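Local coordinates for GRAS family transcription factor containing protein, expressed (Oryza sativa Japonica Group, PDB 5HYZ) that binds DNA in vitro through a GRAS domain and is probably a transcription factor in plant development and resistance to abiotic stress, at residues P139-I144 with L196-E201; V203-M208 with L232-V237; G117-I122 with V147-L152; S90-L95 with L369-W374. All blocks are in the same frame, centred on the assembly; numbering follows the deposited sequence.

Interaction 1: P139-I144 with L196-E201; sequences PTRIRI and LVEPDE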
loop_
_atom_site.group_PDB
_atom_site.type_symbol
_atom_site.label_atom_id
_atom_site.label_comp_id
_atom_site.label_asym_id
_atom_site.label_seq_id
_atom_site.Cartn_x
_atom_site.Cartn_y
_atom_site.Cartn_z
ATOM N N PRO A 139 -5.846 12.515 -21.363
ATOM C CA PRO A 139 -5.264 12.466 -22.720
ATOM C C PRO A 139 -6.144 11.714 -23.710
ATOM O O PRO A 139 -6.879 10.854 -23.280
ATOM C CB PRO A 139 -3.956 11.647 -22.548
ATOM C CG PRO A 139 -3.623 11.724 -21.121
ATOM C CD PRO A 139 -4.994 11.858 -20.362
ATOM N N THR A 140 -6.022 11.988 -24.993
ATOM C CA THR A 140 -6.784 11.200 -25.960
ATOM C C THR A 140 -6.073 9.910 -26.339
ATOM O O THR A 140 -6.700 8.994 -26.822
ATOM C CB THR A 140 -7.066 12.005 -27.213
ATOM O OG1 THR A 140 -5.836 12.423 -27.821
ATOM C CG2 THR A 140 -7.864 13.212 -26.846
ATOM N N ARG A 141 -4.761 9.814 -26.116
ATOM C CA ARG A 141 -4.085 8.556 -26.399
ATOM C C ARG A 141 -2.853 8.428 -25.502
ATOM O O ARG A 141 -2.100 9.403 -25.327
ATOM C CB ARG A 141 -3.615 8.502 -27.881
ATOM C CG ARG A 141 -2.967 7.124 -28.254
ATOM C CD ARG A 141 -2.394 7.128 -29.700
ATOM N NE ARG A 141 -1.318 8.101 -29.885
ATOM C CZ ARG A 141 -0.580 8.204 -30.987
ATOM N NH1 ARG A 141 -0.859 7.400 -32.008
ATOM N NH2 ARG A 141 0.402 9.113 -31.072
ATOM N N ILE A 142 -2.657 7.224 -24.974
ATOM C CA ILE A 142 -1.443 6.902 -24.236
ATOM C C ILE A 142 -0.827 5.637 -24.848
ATOM O O ILE A 142 -1.518 4.591 -24.962
ATOM C CB ILE A 142 -1.761 6.697 -22.729
ATOM C CG1 ILE A 142 -2.273 8.039 -22.188
ATOM C CG2 ILE A 142 -0.504 6.227 -21.998
ATOM C CD1 ILE A 142 -3.265 7.897 -21.031
ATOM N N ARG A 143 0.457 5.736 -25.246
ATOM C CA ARG A 143 1.189 4.571 -25.719
ATOM C C ARG A 143 2.334 4.270 -24.777
ATOM O O ARG A 143 2.927 5.194 -24.213
ATOM C CB ARG A 143 1.759 4.852 -27.127
ATOM C CG ARG A 143 0.662 4.990 -28.138
ATOM C CD ARG A 143 1.274 4.717 -29.539
ATOM N NE ARG A 143 2.223 5.739 -29.922
ATOM C CZ ARG A 143 3.344 5.545 -30.627
ATOM N NH1 ARG A 143 3.751 4.342 -31.007
ATOM N NH2 ARG A 143 4.087 6.584 -30.935
ATOM N N ILE A 144 2.613 3.004 -24.542
ATOM C CA ILE A 144 3.764 2.601 -23.747
ATOM C C ILE A 144 4.635 1.635 -24.556
ATOM O O ILE A 144 4.135 0.691 -25.175
ATOM C CB ILE A 144 3.313 1.931 -22.415
ATOM C CG1 ILE A 144 2.426 2.926 -21.658
ATOM C CG2 ILE A 144 4.551 1.546 -21.577
ATOM C CD1 ILE A 144 2.188 2.516 -20.212
ATOM N N LEU A 196 9.310 4.162 -32.691
ATOM C CA LEU A 196 8.107 4.575 -33.428
ATOM C C LEU A 196 7.456 5.832 -32.807
ATOM O O LEU A 196 6.236 5.910 -32.625
ATOM C CB LEU A 196 7.101 3.410 -33.498
ATOM C CG LEU A 196 7.706 2.181 -34.179
ATOM C CD1 LEU A 196 6.764 0.980 -33.950
ATOM C CD2 LEU A 196 7.768 2.466 -35.689
ATOM N N VAL A 197 8.289 6.819 -32.487
ATOM C CA VAL A 197 7.792 8.075 -31.909
ATOM C C VAL A 197 7.146 8.895 -33.003
ATOM O O VAL A 197 7.484 8.770 -34.176
ATOM C CB VAL A 197 8.921 8.884 -31.210
ATOM C CG1 VAL A 197 9.480 8.087 -30.019
ATOM C CG2 VAL A 197 9.999 9.307 -32.215
ATOM N N GLU A 198 6.130 9.655 -32.634
ATOM C CA GLU A 198 5.361 10.472 -33.587
ATOM C C GLU A 198 5.440 11.931 -33.199
ATOM O O GLU A 198 5.545 12.282 -32.000
ATOM C CB GLU A 198 3.910 10.027 -33.621
ATOM C CG GLU A 198 3.838 8.582 -34.029
ATOM C CD GLU A 198 2.453 8.085 -34.292
ATOM O OE1 GLU A 198 1.493 8.486 -33.577
ATOM O OE2 GLU A 198 2.332 7.273 -35.236
ATOM N N PRO A 199 5.381 12.806 -34.202
ATOM C CA PRO A 199 5.619 14.223 -33.922
ATOM C C PRO A 199 4.519 14.859 -33.043
ATOM O O PRO A 199 4.796 15.848 -32.363
ATOM C CB PRO A 199 5.670 14.849 -35.333
ATOM C CG PRO A 199 4.819 13.958 -36.169
ATOM C CD PRO A 199 5.039 12.557 -35.616
ATOM N N ASP A 200 3.319 14.284 -32.998
ATOM C CA ASP A 200 2.261 14.941 -32.226
ATOM C C ASP A 200 2.092 14.425 -30.783
ATOM O O ASP A 200 1.051 14.653 -30.171
ATOM C CB ASP A 200 0.922 14.809 -32.981
ATOM C CG ASP A 200 0.492 13.336 -33.198
ATOM O OD1 ASP A 200 1.292 12.392 -32.962
ATOM O OD2 ASP A 200 -0.673 13.109 -33.591
ATOM N N GLU A 201 3.088 13.736 -30.226
ATOM C CA GLU A 201 2.886 13.164 -28.900
ATOM C C GLU A 201 4.037 13.629 -28.031
ATOM O O GLU A 201 5.115 13.941 -28.535
ATOM C CB GLU A 201 2.819 11.619 -28.976
ATOM C CG GLU A 201 4.125 11.052 -29.300
ATOM C CD GLU A 201 4.083 9.557 -29.684
ATOM O OE1 GLU A 201 2.977 8.991 -29.646
ATOM O OE2 GLU A 201 5.212 9.032 -29.933
HETATM O O HOH W 1 0.230 8.739 -27.752
#

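Interaction 2: V203-M208 with L232-V237; sequences VAVNFM and LSPAVV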
loop_
_atom_site.group_PDB
_atom_site.type_symbol
_atom_site.label_atom_id
_atom_site.label_comp_id
_atom_site.label_asym_id
_atom_site.label_seq_id
_atom_site.Cartn_x
_atom_site.Cartn_y
_atom_site.Cartn_z
ATOM N N VAL A 203 6.805 12.659 -25.237
ATOM C CA VAL A 203 7.479 11.463 -24.822
ATOM C C VAL A 203 8.036 11.642 -23.397
ATOM O O VAL A 203 8.601 12.699 -23.093
ATOM C CB VAL A 203 8.658 11.167 -25.783
ATOM C CG1 VAL A 203 9.432 10.000 -25.235
ATOM C CG2 VAL A 203 8.108 10.871 -27.206
ATOM N N ALA A 204 7.861 10.631 -22.541
ATOM C CA ALA A 204 8.581 10.558 -21.280
ATOM C C ALA A 204 9.368 9.272 -21.262
ATOM O O ALA A 204 8.846 8.207 -21.606
ATOM C CB ALA A 204 7.598 10.615 -20.069
ATOM N N VAL A 205 10.610 9.350 -20.829
ATOM C CA VAL A 205 11.463 8.172 -20.743
ATOM C C VAL A 205 11.719 7.866 -19.298
ATOM O O VAL A 205 12.047 8.770 -18.535
ATOM C CB VAL A 205 12.836 8.392 -21.470
ATOM C CG1 VAL A 205 13.645 7.116 -21.426
ATOM C CG2 VAL A 205 12.523 8.672 -22.931
ATOM N N ASN A 206 11.604 6.593 -18.925
ATOM C CA ASN A 206 11.677 6.190 -17.527
ATOM C C ASN A 206 12.832 5.165 -17.334
ATOM O O ASN A 206 12.903 4.139 -18.026
ATOM C CB ASN A 206 10.301 5.574 -17.127
ATOM C CG ASN A 206 10.217 5.221 -15.675
ATOM O OD1 ASN A 206 10.042 6.139 -14.845
ATOM N ND2 ASN A 206 10.139 3.899 -15.351
ATOM N N PHE A 207 13.765 5.458 -16.434
ATOM C CA PHE A 207 14.797 4.516 -16.050
ATOM C C PHE A 207 14.683 4.209 -14.550
ATOM O O PHE A 207 15.308 4.896 -13.735
ATOM C CB PHE A 207 16.169 5.113 -16.262
ATOM C CG PHE A 207 16.540 5.332 -17.719
ATOM C CD1 PHE A 207 16.970 4.259 -18.497
ATOM C CD2 PHE A 207 16.457 6.616 -18.296
ATOM C CE1 PHE A 207 17.362 4.465 -19.816
ATOM C CE2 PHE A 207 16.845 6.831 -19.632
ATOM C CZ PHE A 207 17.308 5.730 -20.383
HETATM N N MSE A 208 13.929 3.199 -14.169
HETATM C CA MSE A 208 13.783 2.948 -12.715
HETATM C C MSE A 208 14.595 1.706 -12.358
HETATM O O MSE A 208 14.311 0.557 -12.812
HETATM C CB MSE A 208 12.312 2.723 -12.260
HETATM C CG MSE A 208 11.403 3.819 -12.696
HETATM SE SE MSE A 208 11.787 5.145 -11.101
HETATM C CE MSE A 208 12.071 3.281 -9.966
ATOM N N LEU A 232 14.827 11.058 -28.536
ATOM C CA LEU A 232 13.371 10.981 -28.611
ATOM C C LEU A 232 12.682 12.298 -28.257
ATOM O O LEU A 232 11.446 12.403 -28.223
ATOM C CB LEU A 232 12.882 9.847 -27.677
ATOM C CG LEU A 232 13.530 8.486 -27.912
ATOM C CD1 LEU A 232 12.869 7.432 -26.984
ATOM C CD2 LEU A 232 13.380 8.017 -29.400
ATOM N N SER A 233 13.498 13.295 -28.009
ATOM C CA SER A 233 13.131 14.636 -27.556
ATOM C C SER A 233 12.115 14.586 -26.387
ATOM O O SER A 233 11.046 15.179 -26.474
ATOM C CB SER A 233 12.523 15.472 -28.678
ATOM O OG SER A 233 13.481 15.669 -29.687
ATOM N N PRO A 234 12.460 13.855 -25.332
ATOM C CA PRO A 234 11.469 13.695 -24.240
ATOM C C PRO A 234 11.160 14.981 -23.509
ATOM O O PRO A 234 12.002 15.865 -23.260
ATOM C CB PRO A 234 12.155 12.649 -23.319
ATOM C CG PRO A 234 13.664 12.774 -23.659
ATOM C CD PRO A 234 13.703 13.104 -25.100
ATOM N N ALA A 235 9.903 15.082 -23.086
ATOM C CA ALA A 235 9.475 16.142 -22.206
ATOM C C ALA A 235 10.143 16.017 -20.871
ATOM O O ALA A 235 10.357 17.036 -20.147
ATOM C CB ALA A 235 7.933 16.077 -22.039
ATOM N N VAL A 236 10.432 14.756 -20.467
ATOM C CA VAL A 236 11.125 14.490 -19.209
ATOM C C VAL A 236 11.718 13.069 -19.257
ATOM O O VAL A 236 11.203 12.181 -19.942
ATOM C CB VAL A 236 10.136 14.631 -17.976
ATOM C CG1 VAL A 236 9.108 13.478 -17.968
ATOM C CG2 VAL A 236 10.935 14.649 -16.656
ATOM N N VAL A 237 12.790 12.871 -18.513
ATOM C CA VAL A 237 13.413 11.591 -18.293
ATOM C C VAL A 237 13.493 11.401 -16.803
ATOM O O VAL A 237 14.041 12.271 -16.074
ATOM C CB VAL A 237 14.851 11.553 -18.873
ATOM C CG1 VAL A 237 15.512 10.178 -18.540
ATOM C CG2 VAL A 237 14.841 11.791 -20.405
HETATM O O HOH W 2 8.229 14.987 -26.198
#

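Interaction 3: G117-I122 with V147-L152; sequences GIVQGI and VPSPLL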
loop_
_atom_site.group_PDB
_atom_site.type_symbol
_atom_site.label_atom_id
_atom_site.label_comp_id
_atom_site.label_asym_id
_atom_site.label_seq_id
_atom_site.Cartn_x
_atom_site.Cartn_y
_atom_site.Cartn_z
ATOM N N GLY A 117 13.342 -0.951 -18.789
ATOM C CA GLY A 117 13.449 -1.867 -17.680
ATOM C C GLY A 117 12.109 -2.057 -16.991
ATOM O O GLY A 117 12.030 -2.024 -15.787
ATOM N N ILE A 118 11.043 -2.303 -17.750
ATOM C CA ILE A 118 9.767 -2.613 -17.096
ATOM C C ILE A 118 9.794 -3.962 -16.362
ATOM O O ILE A 118 10.396 -4.904 -16.820
ATOM C CB ILE A 118 8.594 -2.588 -18.113
ATOM C CG1 ILE A 118 7.240 -2.826 -17.440
ATOM C CG2 ILE A 118 8.775 -3.684 -19.204
ATOM C CD1 ILE A 118 6.080 -2.341 -18.325
ATOM N N VAL A 119 9.167 -4.039 -15.184
ATOM C CA VAL A 119 9.064 -5.325 -14.483
ATOM C C VAL A 119 7.606 -5.815 -14.584
ATOM O O VAL A 119 7.310 -6.711 -15.324
ATOM C CB VAL A 119 9.522 -5.199 -12.967
ATOM C CG1 VAL A 119 9.383 -6.565 -12.289
ATOM C CG2 VAL A 119 10.985 -4.703 -12.950
ATOM N N GLN A 120 6.693 -5.175 -13.888
ATOM C CA GLN A 120 5.272 -5.520 -13.913
ATOM C C GLN A 120 4.564 -4.201 -14.300
ATOM O O GLN A 120 5.157 -3.161 -14.566
ATOM C CB GLN A 120 4.726 -6.018 -12.568
ATOM C CG GLN A 120 5.105 -7.452 -12.098
ATOM C CD GLN A 120 4.894 -8.590 -13.126
ATOM O OE1 GLN A 120 5.807 -8.936 -13.866
ATOM N NE2 GLN A 120 3.716 -9.205 -13.116
ATOM N N GLY A 121 3.281 -4.235 -14.361
ATOM C CA GLY A 121 2.756 -2.984 -14.898
ATOM C C GLY A 121 2.388 -1.893 -13.903
ATOM O O GLY A 121 1.842 -0.877 -14.293
ATOM N N ILE A 122 2.684 -2.088 -12.629
ATOM C CA ILE A 122 1.953 -1.238 -11.641
ATOM C C ILE A 122 2.304 0.246 -11.741
ATOM O O ILE A 122 1.422 1.099 -11.553
ATOM C CB ILE A 122 2.169 -1.779 -10.208
ATOM C CG1 ILE A 122 1.099 -1.131 -9.278
ATOM C CG2 ILE A 122 3.565 -1.506 -9.765
ATOM C CD1 ILE A 122 1.029 -1.711 -7.850
ATOM N N VAL A 147 10.838 -1.954 -22.530
ATOM C CA VAL A 147 12.030 -2.804 -22.605
ATOM C C VAL A 147 12.076 -3.589 -21.304
ATOM O O VAL A 147 12.104 -2.988 -20.189
ATOM C CB VAL A 147 13.298 -1.966 -22.767
ATOM C CG1 VAL A 147 14.527 -2.835 -22.692
ATOM C CG2 VAL A 147 13.264 -1.116 -24.060
ATOM N N PRO A 148 12.111 -4.929 -21.380
ATOM C CA PRO A 148 11.961 -5.712 -20.151
ATOM C C PRO A 148 13.178 -5.571 -19.248
ATOM O O PRO A 148 14.328 -5.565 -19.673
ATOM C CB PRO A 148 11.858 -7.177 -20.635
ATOM C CG PRO A 148 12.442 -7.175 -22.036
ATOM C CD PRO A 148 12.107 -5.768 -22.591
ATOM N N SER A 149 12.904 -5.464 -17.967
ATOM C CA SER A 149 13.965 -5.446 -16.968
ATOM C C SER A 149 14.741 -6.769 -16.904
ATOM O O SER A 149 14.149 -7.839 -17.098
ATOM C CB SER A 149 13.339 -5.168 -15.580
ATOM O OG SER A 149 14.273 -5.510 -14.577
ATOM N N PRO A 150 16.050 -6.717 -16.586
ATOM C CA PRO A 150 16.802 -7.953 -16.360
ATOM C C PRO A 150 16.157 -8.808 -15.268
ATOM O O PRO A 150 16.356 -10.033 -15.267
ATOM C CB PRO A 150 18.186 -7.451 -15.918
ATOM C CG PRO A 150 18.295 -6.122 -16.494
ATOM C CD PRO A 150 16.926 -5.536 -16.537
ATOM N N LEU A 151 15.401 -8.202 -14.356
ATOM C CA LEU A 151 14.694 -8.977 -13.313
ATOM C C LEU A 151 13.737 -10.015 -13.911
ATOM O O LEU A 151 13.473 -11.053 -13.293
ATOM C CB LEU A 151 13.911 -8.075 -12.384
ATOM C CG LEU A 151 14.639 -7.234 -11.330
ATOM C CD1 LEU A 151 13.853 -6.001 -10.968
ATOM C CD2 LEU A 151 14.922 -8.053 -10.081
ATOM N N LEU A 152 13.215 -9.755 -15.113
ATOM C CA LEU A 152 12.337 -10.749 -15.763
ATOM C C LEU A 152 13.080 -11.936 -16.402
ATOM O O LEU A 152 12.448 -12.854 -16.933
ATOM C CB LEU A 152 11.478 -10.081 -16.826
ATOM C CG LEU A 152 10.573 -8.932 -16.359
ATOM C CD1 LEU A 152 9.804 -8.350 -17.573
ATOM C CD2 LEU A 152 9.616 -9.422 -15.272
#

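Interaction 4: S90-L95 with L369-W374; sequences SKFAHL and LTVSAW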
loop_
_atom_site.group_PDB
_atom_site.type_symbol
_atom_site.label_atom_id
_atom_site.label_comp_id
_atom_site.label_asym_id
_atom_site.label_seq_id
_atom_site.Cartn_x
_atom_site.Cartn_y
_atom_site.Cartn_z
ATOM N N SER A 90 10.030 0.554 -4.028
ATOM C CA SER A 90 9.555 0.650 -5.396
ATOM C C SER A 90 8.362 1.599 -5.503
ATOM O O SER A 90 8.236 2.331 -6.482
ATOM C CB SER A 90 9.204 -0.750 -5.990
ATOM O OG SER A 90 8.081 -1.311 -5.301
ATOM N N LYS A 91 7.499 1.646 -4.497
ATOM C CA LYS A 91 6.371 2.516 -4.589
ATOM C C LYS A 91 6.840 3.973 -4.560
ATOM O O LYS A 91 6.322 4.824 -5.294
ATOM C CB LYS A 91 5.352 2.226 -3.443
ATOM C CG LYS A 91 4.015 2.949 -3.663
ATOM C CD LYS A 91 2.815 2.260 -2.988
ATOM C CE LYS A 91 1.465 2.900 -3.402
ATOM N NZ LYS A 91 0.509 3.142 -2.241
ATOM N N PHE A 92 7.794 4.262 -3.669
ATOM C CA PHE A 92 8.371 5.609 -3.609
ATOM C C PHE A 92 8.889 6.044 -4.969
ATOM O O PHE A 92 8.639 7.121 -5.506
ATOM C CB PHE A 92 9.531 5.622 -2.637
ATOM C CG PHE A 92 10.386 6.867 -2.766
ATOM C CD1 PHE A 92 9.921 8.101 -2.310
ATOM C CD2 PHE A 92 11.638 6.781 -3.335
ATOM C CE1 PHE A 92 10.709 9.241 -2.458
ATOM C CE2 PHE A 92 12.432 7.953 -3.500
ATOM C CZ PHE A 92 11.961 9.150 -3.064
ATOM N N ALA A 93 9.653 5.130 -5.525
ATOM C CA ALA A 93 10.277 5.498 -6.803
ATOM C C ALA A 93 9.228 5.730 -7.904
ATOM O O ALA A 93 9.197 6.769 -8.608
ATOM C CB ALA A 93 11.229 4.356 -7.186
ATOM N N HIS A 94 8.343 4.757 -8.065
ATOM C CA HIS A 94 7.279 4.902 -9.093
ATOM C C HIS A 94 6.403 6.113 -8.949
ATOM O O HIS A 94 6.097 6.789 -9.909
ATOM C CB HIS A 94 6.333 3.674 -9.047
ATOM C CG HIS A 94 7.019 2.417 -9.417
ATOM N ND1 HIS A 94 6.485 1.165 -9.146
ATOM C CD2 HIS A 94 8.202 2.205 -10.047
ATOM C CE1 HIS A 94 7.317 0.240 -9.599
ATOM N NE2 HIS A 94 8.359 0.844 -10.155
ATOM N N LEU A 95 5.891 6.313 -7.752
ATOM C CA LEU A 95 5.007 7.461 -7.574
ATOM C C LEU A 95 5.728 8.787 -7.759
ATOM O O LEU A 95 5.152 9.719 -8.302
ATOM C CB LEU A 95 4.322 7.434 -6.183
ATOM C CG LEU A 95 3.352 6.252 -6.101
ATOM C CD1 LEU A 95 2.480 6.307 -4.851
ATOM C CD2 LEU A 95 2.453 5.950 -7.383
ATOM N N LEU A 369 17.480 5.279 -1.884
ATOM C CA LEU A 369 16.886 5.158 -3.285
ATOM C C LEU A 369 16.554 6.566 -3.721
ATOM O O LEU A 369 15.772 7.256 -3.050
ATOM C CB LEU A 369 15.618 4.300 -3.288
ATOM C CG LEU A 369 15.275 3.709 -4.670
ATOM C CD1 LEU A 369 14.135 2.741 -4.493
ATOM C CD2 LEU A 369 14.842 4.750 -5.635
ATOM N N THR A 370 17.154 7.032 -4.800
ATOM C CA THR A 370 17.043 8.431 -5.206
ATOM C C THR A 370 16.314 8.592 -6.531
ATOM O O THR A 370 16.589 7.853 -7.484
ATOM C CB THR A 370 18.460 8.988 -5.290
ATOM O OG1 THR A 370 19.065 8.728 -4.004
ATOM C CG2 THR A 370 18.498 10.447 -5.586
ATOM N N VAL A 371 15.435 9.583 -6.623
ATOM C CA VAL A 371 14.670 9.803 -7.841
ATOM C C VAL A 371 14.959 11.214 -8.309
ATOM O O VAL A 371 15.115 12.141 -7.493
ATOM C CB VAL A 371 13.154 9.629 -7.592
ATOM C CG1 VAL A 371 12.339 10.033 -8.864
ATOM C CG2 VAL A 371 12.873 8.104 -7.352
ATOM N N SER A 372 15.058 11.409 -9.622
ATOM C CA SER A 372 15.275 12.743 -10.193
ATOM C C SER A 372 14.650 12.814 -11.581
ATOM O O SER A 372 14.353 11.775 -12.192
ATOM C CB SER A 372 16.781 13.078 -10.290
ATOM O OG SER A 372 17.472 12.007 -10.913
ATOM N N ALA A 373 14.431 14.022 -12.045
ATOM C CA ALA A 373 13.842 14.258 -13.375
ATOM C C ALA A 373 14.797 15.156 -14.190
ATOM O O ALA A 373 15.471 16.015 -13.598
ATOM C CB ALA A 373 12.466 14.950 -13.238
ATOM N N TRP A 374 14.823 14.974 -15.513
ATOM C CA TRP A 374 15.826 15.608 -16.406
ATOM C C TRP A 374 15.150 15.972 -17.696
ATOM O O TRP A 374 14.175 15.319 -18.068
ATOM C CB TRP A 374 16.993 14.624 -16.705
ATOM C CG TRP A 374 17.598 14.149 -15.428
ATOM C CD1 TRP A 374 17.180 13.087 -14.639
ATOM C CD2 TRP A 374 18.703 14.743 -14.761
ATOM N NE1 TRP A 374 17.984 13.003 -13.519
ATOM C CE2 TRP A 374 18.913 14.013 -13.564
ATOM C CE3 TRP A 374 19.525 15.858 -15.044
ATOM C CZ2 TRP A 374 19.924 14.338 -12.642
ATOM C CZ3 TRP A 374 20.567 16.189 -14.076
ATOM C CH2 TRP A 374 20.737 15.417 -12.912
#

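Interaction 1: P139-I144 with L196-E201
R141 and R143 leave their strand with different first torsions, yet both reach E201: in R141 CG is anti to the backbone N (chi1 -176°), in R143 it is anti to the carbonyl carbon (chi1 -67°). A bend at chi3 in each chain then sets NE, and NE of R143 comes to lie 3.9 Å above the guanidinium plane of R141, over its centre. The like charges of this pair are met by carboxylates of the loop 196-201. R141 crosses E198 at about a right angle and holds one of its oxygens, OE1, with two nitrogens, NH2 at 2.8 Å and NH1 at 3.0 Å, both bonds close to the guanidinium plane. E201 is shared. Its OE1 takes a hydrogen bond from R143 NH2 (2.9 Å) on the syn lone pair, the two flat groups being nearly coplanar at 24°, and it also forms a salt bridge with R141 NH2 (2.9 Å). R143 NH2 donates as well to the backbone oxygen of L196 (2.8 Å), which ties the arginine to the loop itself. On the loop side, E198 N reaches E201 OE2 (2.9 Å) from above the carboxylate plane, within the type I turn E198-E201. Water 1 accepts from R141 NE at 2.7 Å. The D200 carboxylate is only a distant partner of R141 and pairs chiefly with K110. This surface network fastens the loop that leads into strand 202-208 to strand 141-148, across the intervening strand 110-118, whose H112 also bonds E201 OE2; helix 122-132 packs on I142 and I144.

Interaction 2: V203-M208 with L232-V237
V203 and A235 open the backbone pairing, the amide N of A235 donating to O of V203 at 2.7 Å. Further along, V205 N donates to V236 O at 3.0 Å, and V205 pairs with V237 in a parallel bridge. A CA-H...O contact from V237 CA to V205 O (3.1 Å) adds to it. Water 2 closes the end of the pairing: it accepts from V203 N at 2.9 Å and donates to S233 O at 2.8 Å, joining the first residue of strand segment 203-208 to the turn that follows helix 220-231. The apolar contacts fall on both faces of the sheet. On one, A204 CB rests against V236 CG1 (3.9 Å), beneath helix 89-104. On the other, V205 touches P234 and V237; its CG2, anti to the carbonyl carbon, meets P234 CB at 4.0 Å. V203 CG1 packs on L232 CB and P234 CB. V237 has CG1 anti to its backbone N (chi1 177°), and this methyl comes in the plane of the F207 ring to its edge, 3.7 Å from CD2. F207 also meets F116 with the rings nearly parallel, and helix 220-231 packs over F207 and V205. Two neighbouring parallel strands, 202-208 and 236-242, linked through a helix that lies on the sheet make a beta-alpha-beta crossover, the building unit of the Rossmann-like part of the GRAS domain.

Interaction 3: G117-I122 with V147-L152
V147 O is gripped by two successive amides, G117 N at 2.8 Å and I118 N at 2.7 Å, which reach it from opposite faces of the carbonyl plane. The chain turns a corner at G117, where phi is 105°; at these backbone angles a CB would press on the carbonyl oxygen of the preceding residue, and glycine avoids that. Next, S149 N donates to I118 O (2.8 Å), so the two strand ends stay paired as they part. S149 OG stands anti to its backbone N (chi1 164°) and accepts from L151 N (2.9 Å), an ST turn that starts the 3-10 segment 150-152. This turn brings S149, L151 and L152 against I118 and V119: V119 CG2 sits 3.6 Å from S149 CB and 3.7 Å from L151 CD1, while L152 lays CD2 against V119 O (3.6 Å) and CD1 against I118 O (3.6 Å). G121 then occupies the N-cap position of helix 122-132, whose I122 packs on N342 of the second subunit. The contact thus ties the C-terminal ends of parallel strands 110-118 and 141-148, the two strands of one beta-alpha-beta unit, with helix 74-86 packed against V119 and L151 and helix 157-174 against I118 and L152.

Interaction 4: S90-L95 with L369-W374
A93 on helix 89-104 lies nearest V371 on strand 366-374, their CA atoms 6.2 Å apart, close enough for the small alanine to let the helix backbone itself touch the strand's side chain. The contact is van der Waals packing throughout. V371 has CG1 anti to its backbone N (chi1 173°), which leaves CG2 beside that N and directed at the helix: this methyl lies 3.7 Å from A93 CA, 4.1 Å from A93 CB and 3.9 Å from F92 CE2. A93 CB is also met by L369 CD2, at 4.0 Å, so its methyl touches both strand residues. F92 has CG anti to its backbone N (chi1 166°), and its ring leans over L369, at the corner of the strand. There CE2 comes within 3.4 Å of L369 O, obliquely to the ring, and CD2 is 4.4 Å from L369 CD2. The F92 and V371 side chains run antiparallel past one another, touching through CE2 and CG2. L359 and L361 of strand 358-363 and A336 and L339 of helix 332-339 also pack on F92, enclosing it in the core. T370 points from the strand's other face, where its OG1 bonds E243 and S360. Helix 89-104 packed on the sheet in this way is the helix-on-sheet layering of an alpha/beta, Rossmann-like fold; here it joins the VHIID region to the C-terminal SAW strand of the GRAS domain.

In the fold
All four contacts reach one mixed sheet. Interactions 1 and 3 sit toward opposite ends of strand 141-148, their centres about 21 Å apart. Interaction 2 pairs strands 202-208 and 236-242, and V197 of interaction 1 packs on its L232 and V203. Interaction 4 lies about 14 Å from interaction 2, between centres; the two probably share a hydrogen bond from V237 N to W374 O, since strands 236-242 and 366-374 are neighbours. Along the chain, interaction 4 spans the other three, interactions 1 and 3 interlock, and both close before interaction 2 opens. The parallel Rossmann-like strands are thereby bordered by the antiparallel C-terminal strand, uniting distant regions in one domain.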